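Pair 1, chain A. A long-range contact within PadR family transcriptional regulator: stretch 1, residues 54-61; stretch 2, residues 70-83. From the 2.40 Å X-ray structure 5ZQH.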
# COMPACT_ATOMS: atom_id res chain seq x y z
N ASN A 54 13.00 13.90 4.91
CA ASN A 54 13.37 13.25 3.64
C ASN A 54 13.67 14.21 2.49
O ASN A 54 14.11 13.78 1.42
CB ASN A 54 12.27 12.28 3.19
CG ASN A 54 12.26 10.98 3.97
OD1 ASN A 54 13.18 10.67 4.74
ND2 ASN A 54 11.20 10.19 3.77
N GLN A 55 13.40 15.50 2.71
CA GLN A 55 13.51 16.57 1.69
C GLN A 55 12.59 16.35 0.48
O GLN A 55 12.93 16.70 -0.64
CB GLN A 55 14.98 16.80 1.27
CG GLN A 55 15.87 17.44 2.33
CD GLN A 55 17.35 17.43 1.97
OE1 GLN A 55 17.73 17.71 0.83
NE2 GLN A 55 18.19 17.11 2.95
N TRP A 56 11.42 15.76 0.73
CA TRP A 56 10.38 15.58 -0.29
C TRP A 56 9.47 16.80 -0.32
O TRP A 56 9.00 17.22 -1.37
CB TRP A 56 9.56 14.31 -0.01
CG TRP A 56 10.31 12.99 -0.14
CD1 TRP A 56 11.65 12.81 -0.34
CD2 TRP A 56 9.74 11.68 -0.02
NE1 TRP A 56 11.95 11.47 -0.37
CE2 TRP A 56 10.80 10.75 -0.17
CE3 TRP A 56 8.44 11.20 0.20
CZ2 TRP A 56 10.60 9.36 -0.11
CZ3 TRP A 56 8.24 9.81 0.26
CH2 TRP A 56 9.32 8.91 0.10
N ILE A 57 9.21 17.35 0.87
CA ILE A 57 8.44 18.59 1.03
C ILE A 57 9.23 19.60 1.86
O ILE A 57 10.21 19.24 2.52
CB ILE A 57 7.03 18.34 1.65
CG1 ILE A 57 7.14 17.78 3.08
CG2 ILE A 57 6.20 17.44 0.74
CD1 ILE A 57 5.85 17.79 3.87
N ARG A 58 8.81 20.86 1.82
CA ARG A 58 9.40 21.90 2.67
C ARG A 58 8.34 22.72 3.38
O ARG A 58 7.29 23.02 2.81
CB ARG A 58 10.38 22.79 1.88
CG ARG A 58 9.79 23.65 0.77
CD ARG A 58 10.90 24.35 -0.00
NE ARG A 58 11.62 25.35 0.79
CZ ARG A 58 11.73 26.65 0.48
NH1 ARG A 58 11.17 27.14 -0.62
NH2 ARG A 58 12.42 27.47 1.27
N GLY A 59 8.64 23.07 4.63
CA GLY A 59 7.77 23.92 5.45
C GLY A 59 8.31 25.33 5.58
O GLY A 59 9.45 25.52 6.01
N ASP A 60 7.50 26.30 5.17
CA ASP A 60 7.84 27.72 5.27
C ASP A 60 6.71 28.51 5.95
O ASP A 60 5.53 28.25 5.69
CB ASP A 60 8.15 28.32 3.89
CG ASP A 60 9.34 27.65 3.21
OD1 ASP A 60 10.49 27.83 3.66
OD2 ASP A 60 9.12 26.94 2.21
N MET A 61 7.09 29.45 6.81
CA MET A 61 6.13 30.24 7.58
C MET A 61 5.58 31.40 6.75
O MET A 61 6.36 32.22 6.24
CB MET A 61 6.78 30.77 8.87
CG MET A 61 7.20 29.71 9.88
SD MET A 61 5.89 28.65 10.54
CE MET A 61 4.70 29.84 11.16
N ARG A 70 1.26 30.34 9.60
CA ARG A 70 1.25 28.88 9.66
C ARG A 70 2.39 28.34 8.80
O ARG A 70 2.88 29.04 7.91
CB ARG A 70 -0.11 28.34 9.18
CG ARG A 70 -1.29 28.61 10.12
CD ARG A 70 -1.33 27.65 11.31
NE ARG A 70 -2.18 28.14 12.39
CZ ARG A 70 -1.80 29.00 13.34
NH1 ARG A 70 -0.56 29.48 13.37
NH2 ARG A 70 -2.66 29.38 14.27
N LYS A 71 2.81 27.12 9.09
CA LYS A 71 3.86 26.45 8.32
C LYS A 71 3.26 25.73 7.11
O LYS A 71 2.73 24.62 7.24
CB LYS A 71 4.64 25.47 9.21
CG LYS A 71 5.96 25.02 8.61
CD LYS A 71 6.45 23.71 9.20
CE LYS A 71 7.53 23.92 10.24
NZ LYS A 71 8.35 22.68 10.36
N TYR A 72 3.35 26.36 5.94
CA TYR A 72 2.84 25.80 4.70
C TYR A 72 3.83 24.81 4.07
O TYR A 72 5.01 25.12 3.91
CB TYR A 72 2.51 26.90 3.70
CG TYR A 72 1.17 27.56 3.91
CD1 TYR A 72 1.03 28.66 4.76
CD2 TYR A 72 0.03 27.09 3.25
CE1 TYR A 72 -0.19 29.28 4.95
CE2 TYR A 72 -1.21 27.70 3.44
CZ TYR A 72 -1.31 28.79 4.29
OH TYR A 72 -2.53 29.40 4.49
N PHE A 73 3.32 23.63 3.73
CA PHE A 73 4.11 22.61 3.07
C PHE A 73 3.92 22.64 1.56
O PHE A 73 2.79 22.69 1.07
CB PHE A 73 3.78 21.22 3.62
CG PHE A 73 4.05 21.06 5.09
CD1 PHE A 73 5.37 20.91 5.57
CD2 PHE A 73 3.00 21.07 6.02
CE1 PHE A 73 5.62 20.77 6.92
CE2 PHE A 73 3.26 20.93 7.38
CZ PHE A 73 4.57 20.78 7.83
N SER A 74 5.04 22.65 0.83
CA SER A 74 5.07 22.58 -0.63
C SER A 74 6.09 21.52 -1.08
O SER A 74 7.04 21.23 -0.34
CB SER A 74 5.42 23.93 -1.24
OG SER A 74 6.65 24.40 -0.72
N LEU A 75 5.88 20.95 -2.26
CA LEU A 75 6.76 19.89 -2.78
C LEU A 75 8.15 20.38 -3.18
O LEU A 75 8.31 21.43 -3.79
CB LEU A 75 6.10 19.16 -3.96
CG LEU A 75 4.90 18.23 -3.76
CD1 LEU A 75 4.49 17.68 -5.11
CD2 LEU A 75 5.19 17.08 -2.80
N MET A 76 9.16 19.58 -2.81
CA MET A 76 10.54 19.75 -3.26
C MET A 76 10.64 19.03 -4.61
O MET A 76 9.66 18.45 -5.09
CB MET A 76 11.50 19.11 -2.26
CG MET A 76 12.68 19.95 -1.83
SD MET A 76 12.55 20.38 -0.08
CE MET A 76 14.25 20.81 0.32
N LYS A 77 11.84 19.05 -5.21
CA LYS A 77 12.09 18.35 -6.48
C LYS A 77 11.86 16.84 -6.35
O LYS A 77 11.22 16.23 -7.20
CB LYS A 77 13.49 18.66 -7.02
N GLU A 78 12.38 16.26 -5.27
CA GLU A 78 12.18 14.84 -4.96
C GLU A 78 10.72 14.44 -4.71
O GLU A 78 10.30 13.37 -5.13
CB GLU A 78 13.06 14.41 -3.79
CG GLU A 78 14.22 13.52 -4.20
CD GLU A 78 13.91 12.04 -4.00
OE1 GLU A 78 14.03 11.58 -2.84
OE2 GLU A 78 13.56 11.34 -4.99
N GLY A 79 9.97 15.32 -4.05
CA GLY A 79 8.56 15.07 -3.73
C GLY A 79 7.63 14.95 -4.92
O GLY A 79 6.72 14.10 -4.93
N GLU A 80 7.85 15.80 -5.93
CA GLU A 80 7.03 15.78 -7.15
C GLU A 80 7.36 14.60 -8.08
O GLU A 80 6.53 14.20 -8.91
CB GLU A 80 7.04 17.14 -7.87
CG GLU A 80 8.40 17.67 -8.31
CD GLU A 80 8.34 19.09 -8.83
OE1 GLU A 80 8.36 20.03 -8.02
OE2 GLU A 80 8.28 19.26 -10.07
N GLU A 81 8.57 14.05 -7.92
CA GLU A 81 8.96 12.76 -8.52
C GLU A 81 8.30 11.58 -7.80
O GLU A 81 7.83 10.65 -8.46
CB GLU A 81 10.48 12.59 -8.47
CG GLU A 81 11.23 13.24 -9.62
CD GLU A 81 12.70 13.42 -9.33
OE1 GLU A 81 13.04 14.20 -8.41
OE2 GLU A 81 13.53 12.79 -10.02
N ARG A 82 8.26 11.64 -6.47
CA ARG A 82 7.66 10.59 -5.63
C ARG A 82 6.15 10.44 -5.84
O ARG A 82 5.61 9.34 -5.67
CB ARG A 82 7.96 10.84 -4.14
CG ARG A 82 9.42 10.67 -3.73
CD ARG A 82 9.89 9.22 -3.66
NE ARG A 82 11.33 9.14 -3.42
CZ ARG A 82 11.98 8.07 -2.96
NH1 ARG A 82 11.33 6.95 -2.66
NH2 ARG A 82 13.29 8.13 -2.78
N VAL A 83 5.48 11.54 -6.19
CA VAL A 83 4.04 11.54 -6.43
C VAL A 83 3.69 11.06 -7.85
O VAL A 83 2.66 10.40 -8.04
CB VAL A 83 3.35 12.88 -6.04
CG1 VAL A 83 3.74 14.03 -6.97
CG2 VAL A 83 1.84 12.73 -5.98
O HOH W 1 6.51 25.84 1.55

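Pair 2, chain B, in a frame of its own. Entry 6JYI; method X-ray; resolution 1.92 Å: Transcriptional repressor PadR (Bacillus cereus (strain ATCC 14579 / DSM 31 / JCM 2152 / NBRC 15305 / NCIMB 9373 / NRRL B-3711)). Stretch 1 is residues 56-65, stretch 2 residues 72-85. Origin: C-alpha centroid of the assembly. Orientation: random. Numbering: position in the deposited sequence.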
# COMPACT_ATOMS: atom_id res chain seq x y z
N GLU B 56 4.34 27.80 -6.10
CA GLU B 56 5.59 27.94 -5.31
C GLU B 56 6.83 28.09 -6.15
O GLU B 56 7.92 28.23 -5.60
CB GLU B 56 5.82 26.73 -4.40
CG GLU B 56 4.78 26.51 -3.34
CD GLU B 56 5.06 25.26 -2.54
OE1 GLU B 56 6.23 24.80 -2.52
OE2 GLU B 56 4.12 24.72 -1.93
N GLY B 57 6.72 27.95 -7.47
CA GLY B 57 7.89 28.09 -8.32
C GLY B 57 8.73 26.84 -8.50
O GLY B 57 9.85 26.93 -8.97
N LYS B 58 8.18 25.69 -8.14
CA LYS B 58 8.92 24.41 -8.22
C LYS B 58 8.82 23.82 -9.63
O LYS B 58 9.67 23.03 -10.05
CB LYS B 58 8.36 23.37 -7.28
CG LYS B 58 8.28 23.71 -5.82
CD LYS B 58 9.54 24.24 -5.30
CE LYS B 58 9.56 24.04 -3.77
NZ LYS B 58 9.73 25.27 -3.17
N ILE B 59 7.75 24.17 -10.33
CA ILE B 59 7.56 23.80 -11.70
C ILE B 59 6.98 25.01 -12.43
O ILE B 59 6.45 25.93 -11.78
CB ILE B 59 6.63 22.53 -11.85
CG1 ILE B 59 5.17 22.85 -11.48
CG2 ILE B 59 7.13 21.36 -10.97
CD1 ILE B 59 4.22 21.66 -11.63
N LYS B 60 7.02 24.98 -13.76
CA LYS B 60 6.43 26.01 -14.57
C LYS B 60 5.66 25.38 -15.71
O LYS B 60 6.10 24.40 -16.27
CB LYS B 60 7.54 26.96 -15.12
N LYS B 61 4.49 25.91 -16.01
CA LYS B 61 3.68 25.41 -17.13
C LYS B 61 3.99 26.31 -18.34
O LYS B 61 3.85 27.51 -18.22
CB LYS B 61 2.21 25.50 -16.76
CG LYS B 61 1.24 24.84 -17.74
CD LYS B 61 -0.19 24.86 -17.17
CE LYS B 61 -1.21 24.78 -18.28
NZ LYS B 61 -2.40 25.67 -18.06
N GLU B 62 4.45 25.73 -19.45
CA GLU B 62 4.84 26.48 -20.65
C GLU B 62 4.15 25.98 -21.91
O GLU B 62 3.84 24.79 -22.05
CB GLU B 62 6.36 26.35 -20.87
CG GLU B 62 7.20 27.20 -19.92
CD GLU B 62 8.28 26.40 -19.19
N VAL B 63 3.93 26.90 -22.84
CA VAL B 63 3.39 26.56 -24.14
C VAL B 63 4.58 26.21 -25.03
O VAL B 63 5.36 27.08 -25.40
CB VAL B 63 2.60 27.74 -24.76
CG1 VAL B 63 1.99 27.33 -26.08
CG2 VAL B 63 1.51 28.22 -23.81
N VAL B 64 4.73 24.94 -25.36
CA VAL B 64 5.80 24.54 -26.25
C VAL B 64 5.23 24.72 -27.65
O VAL B 64 4.15 24.20 -27.95
CB VAL B 64 6.26 23.10 -26.02
CG1 VAL B 64 7.52 22.83 -26.84
CG2 VAL B 64 6.52 22.87 -24.54
N MSE B 65 5.94 25.51 -28.46
CA MSE B 65 5.52 25.91 -29.80
C MSE B 65 6.52 25.33 -30.78
O MSE B 65 7.71 25.24 -30.47
CB MSE B 65 5.53 27.44 -29.94
CG MSE B 65 4.38 28.14 -29.17
SE MSE B 65 4.43 30.12 -29.20
CE MSE B 65 3.06 30.45 -30.65
N LYS B 72 1.68 22.47 -27.43
CA LYS B 72 1.38 21.55 -26.35
C LYS B 72 1.75 22.27 -25.06
O LYS B 72 2.86 22.83 -24.98
CB LYS B 72 2.20 20.29 -26.57
CG LYS B 72 1.90 19.07 -25.71
CD LYS B 72 2.63 17.87 -26.33
CE LYS B 72 2.96 16.76 -25.31
NZ LYS B 72 3.75 15.65 -25.96
N LYS B 73 0.86 22.29 -24.07
CA LYS B 73 1.24 22.86 -22.77
C LYS B 73 1.88 21.77 -21.95
O LYS B 73 1.34 20.66 -21.84
CB LYS B 73 0.07 23.51 -22.03
CG LYS B 73 -0.57 24.71 -22.78
CD LYS B 73 -1.44 25.55 -21.83
CE LYS B 73 -2.32 26.57 -22.58
NZ LYS B 73 -3.52 25.99 -23.29
N MSE B 74 3.07 22.04 -21.40
CA MSE B 74 3.74 21.05 -20.61
C MSE B 74 4.32 21.70 -19.37
O MSE B 74 4.56 22.92 -19.34
CB MSE B 74 4.83 20.33 -21.43
CG MSE B 74 4.23 19.48 -22.63
SE MSE B 74 5.65 18.65 -23.66
CE MSE B 74 5.93 17.03 -22.75
N TYR B 75 4.53 20.87 -18.37
CA TYR B 75 5.13 21.28 -17.11
C TYR B 75 6.59 20.99 -17.13
O TYR B 75 7.00 19.88 -17.48
CB TYR B 75 4.50 20.53 -15.93
CG TYR B 75 3.03 20.80 -15.79
CD1 TYR B 75 2.56 21.88 -15.04
CD2 TYR B 75 2.11 19.99 -16.43
CE1 TYR B 75 1.19 22.13 -14.95
CE2 TYR B 75 0.74 20.23 -16.33
CZ TYR B 75 0.29 21.30 -15.61
OH TYR B 75 -1.09 21.51 -15.53
N PHE B 76 7.36 21.95 -16.67
CA PHE B 76 8.79 21.86 -16.60
C PHE B 76 9.20 22.07 -15.13
O PHE B 76 8.77 23.04 -14.50
CB PHE B 76 9.43 23.00 -17.41
CG PHE B 76 9.32 22.86 -18.91
CD1 PHE B 76 8.10 23.08 -19.57
CD2 PHE B 76 10.45 22.60 -19.69
CE1 PHE B 76 8.03 22.99 -20.97
CE2 PHE B 76 10.37 22.51 -21.09
CZ PHE B 76 9.18 22.71 -21.73
N ILE B 77 10.08 21.24 -14.62
CA ILE B 77 10.66 21.46 -13.29
C ILE B 77 11.69 22.61 -13.31
O ILE B 77 12.41 22.79 -14.30
CB ILE B 77 11.29 20.14 -12.76
CG1 ILE B 77 11.46 20.19 -11.22
CG2 ILE B 77 12.57 19.79 -13.53
CD1 ILE B 77 11.88 18.88 -10.60
N THR B 78 11.72 23.39 -12.23
CA THR B 78 12.70 24.46 -12.08
C THR B 78 13.80 23.97 -11.15
O THR B 78 13.67 22.91 -10.53
CB THR B 78 12.08 25.72 -11.40
OG1 THR B 78 11.69 25.38 -10.07
CG2 THR B 78 10.90 26.21 -12.17
N ASP B 79 14.83 24.78 -10.96
CA ASP B 79 15.89 24.37 -10.06
C ASP B 79 15.39 24.27 -8.61
O ASP B 79 15.86 23.40 -7.85
CB ASP B 79 17.16 25.26 -10.20
CG ASP B 79 17.99 24.90 -11.46
OD1 ASP B 79 17.62 24.00 -12.25
OD2 ASP B 79 19.06 25.53 -11.64
N GLU B 80 14.43 25.09 -8.23
CA GLU B 80 13.85 24.96 -6.90
C GLU B 80 13.14 23.62 -6.73
O GLU B 80 13.23 22.98 -5.67
CB GLU B 80 12.90 26.13 -6.58
CG GLU B 80 13.62 27.47 -6.49
CD GLU B 80 14.59 27.52 -5.33
OE1 GLU B 80 14.32 26.84 -4.32
OE2 GLU B 80 15.62 28.23 -5.40
N GLY B 81 12.47 23.16 -7.78
CA GLY B 81 11.85 21.84 -7.73
C GLY B 81 12.88 20.73 -7.68
O GLY B 81 12.68 19.74 -6.96
N ARG B 82 13.96 20.88 -8.46
CA ARG B 82 15.08 19.94 -8.46
C ARG B 82 15.60 19.82 -7.02
O ARG B 82 15.85 18.70 -6.51
CB ARG B 82 16.20 20.33 -9.43
CG ARG B 82 15.77 20.32 -10.91
CD ARG B 82 16.92 20.44 -11.89
NE ARG B 82 16.42 20.18 -13.23
CZ ARG B 82 15.87 21.07 -14.04
NH1 ARG B 82 15.79 22.37 -13.69
NH2 ARG B 82 15.38 20.68 -15.22
N GLU B 83 15.73 20.96 -6.36
CA GLU B 83 16.24 20.98 -5.02
C GLU B 83 15.32 20.24 -4.03
O GLU B 83 15.78 19.46 -3.20
CB GLU B 83 16.47 22.43 -4.59
CG GLU B 83 17.27 22.53 -3.34
CD GLU B 83 18.72 22.04 -3.48
OE1 GLU B 83 19.32 22.09 -4.58
OE2 GLU B 83 19.26 21.59 -2.44
N GLU B 84 14.01 20.50 -4.10
CA GLU B 84 13.05 19.77 -3.29
C GLU B 84 13.15 18.25 -3.60
O GLU B 84 13.20 17.43 -2.68
CB GLU B 84 11.61 20.25 -3.53
CG GLU B 84 10.59 19.48 -2.71
CD GLU B 84 9.18 20.04 -2.74
OE1 GLU B 84 8.99 21.20 -3.19
OE2 GLU B 84 8.27 19.33 -2.26
N PHE B 85 13.19 17.88 -4.87
CA PHE B 85 13.30 16.44 -5.21
C PHE B 85 14.57 15.82 -4.58
O PHE B 85 14.52 14.78 -3.91
CB PHE B 85 13.35 16.21 -6.69
CG PHE B 85 13.49 14.76 -7.04
CD1 PHE B 85 12.45 13.89 -6.78
CD2 PHE B 85 14.68 14.28 -7.56
CE1 PHE B 85 12.60 12.52 -7.06
CE2 PHE B 85 14.80 12.91 -7.89
CZ PHE B 85 13.78 12.08 -7.61

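The sharpest difference lies where the loop before the first strand meets the first turns of the helix. In pair 1 this place is held by an aromatic ring, in pair 2 by a lysine. The six-membered ring of A:Trp56 takes A:Arg82 over one face, with A:Arg82 CG 3.8 Å from the ring centroid. A:Trp56 NE1 also lies 3.2 Å from A:Glu78 OE1. The matching residues in pair 2 are B:Lys58, B:Glu84 and B:Glu80. B:Lys58 CE approaches B:Glu84 OE1 at 3.0 Å, but B:Lys58 NZ stays 4.1 Å from B:Glu84 OE1, beyond a salt bridge.

The backbones are nearly the same, with an RMSD of 0.4 Å over 14 central residues. In each pair a Schellman turn leads into a strand, which runs antiparallel to a second strand followed by a helix. The strand directions differ by 149° in pair 1 and 151° in pair 2.

A:Gly79 and B:Gly81 match, and neither site has room for a CB. An ideal CB on A:Gly79 would lie 2.0 Å from A:Trp56 O, and one on B:Gly81 2.2 Å from B:Lys58 O. Without it, the helix comes close enough for a CA-H...O contact: A:Gly79 CA to A:Trp56 O is 3.2 Å, and B:Gly81 CA to B:Lys58 O is 3.4 Å. The same carbonyls accept backbone hydrogen bonds, from A:Met76 N to A:Trp56 O (2.8 Å) and from B:Thr78 N to B:Lys58 O (3.0 Å).

A:Met76 and B:Thr78 match but work differently. B:Thr78 OG1 donates to B:Gly57 O at 2.6 Å and accepts from B:Gly81 N at 3.3 Å, which caps the helix. A:Met76 has no such hydroxyl; its CB lies 3.2 Å from A:Gln55 O.

On the strands, A:Ile57 and B:Ile59 nearly coincide and meet matching aromatic rings. A:Ile57 CD1 is 3.6 Å from A:Phe73 CD1, and B:Ile59 CD1 is 3.8 Å from B:Tyr75 CD1. B:Lys61 CG lies over one face of the B:Tyr75 ring. Its match, A:Gly59, has no side chain; an ideal CB there would clash with A:Lys71 CD at 2.7 Å.

On the sheet face of A:Asp60 and A:Ser74, the O of water 1 lies 2.9 Å from A:Asp60 OD2, 2.9 Å from A:Tyr72 O and 2.7 Å from A:Ser74 OG, within hydrogen-bonding reach of all three. In pair 2 the position of A:Ser74 is B:Phe76. B:Glu62 CD lies 3.3 Å from B:Phe76 CD1; the carboxylate oxygens of B:Glu62 are not modelled. B:Val64 CG2 sits at the ring edge, 3.9 Å from B:Phe76 CZ.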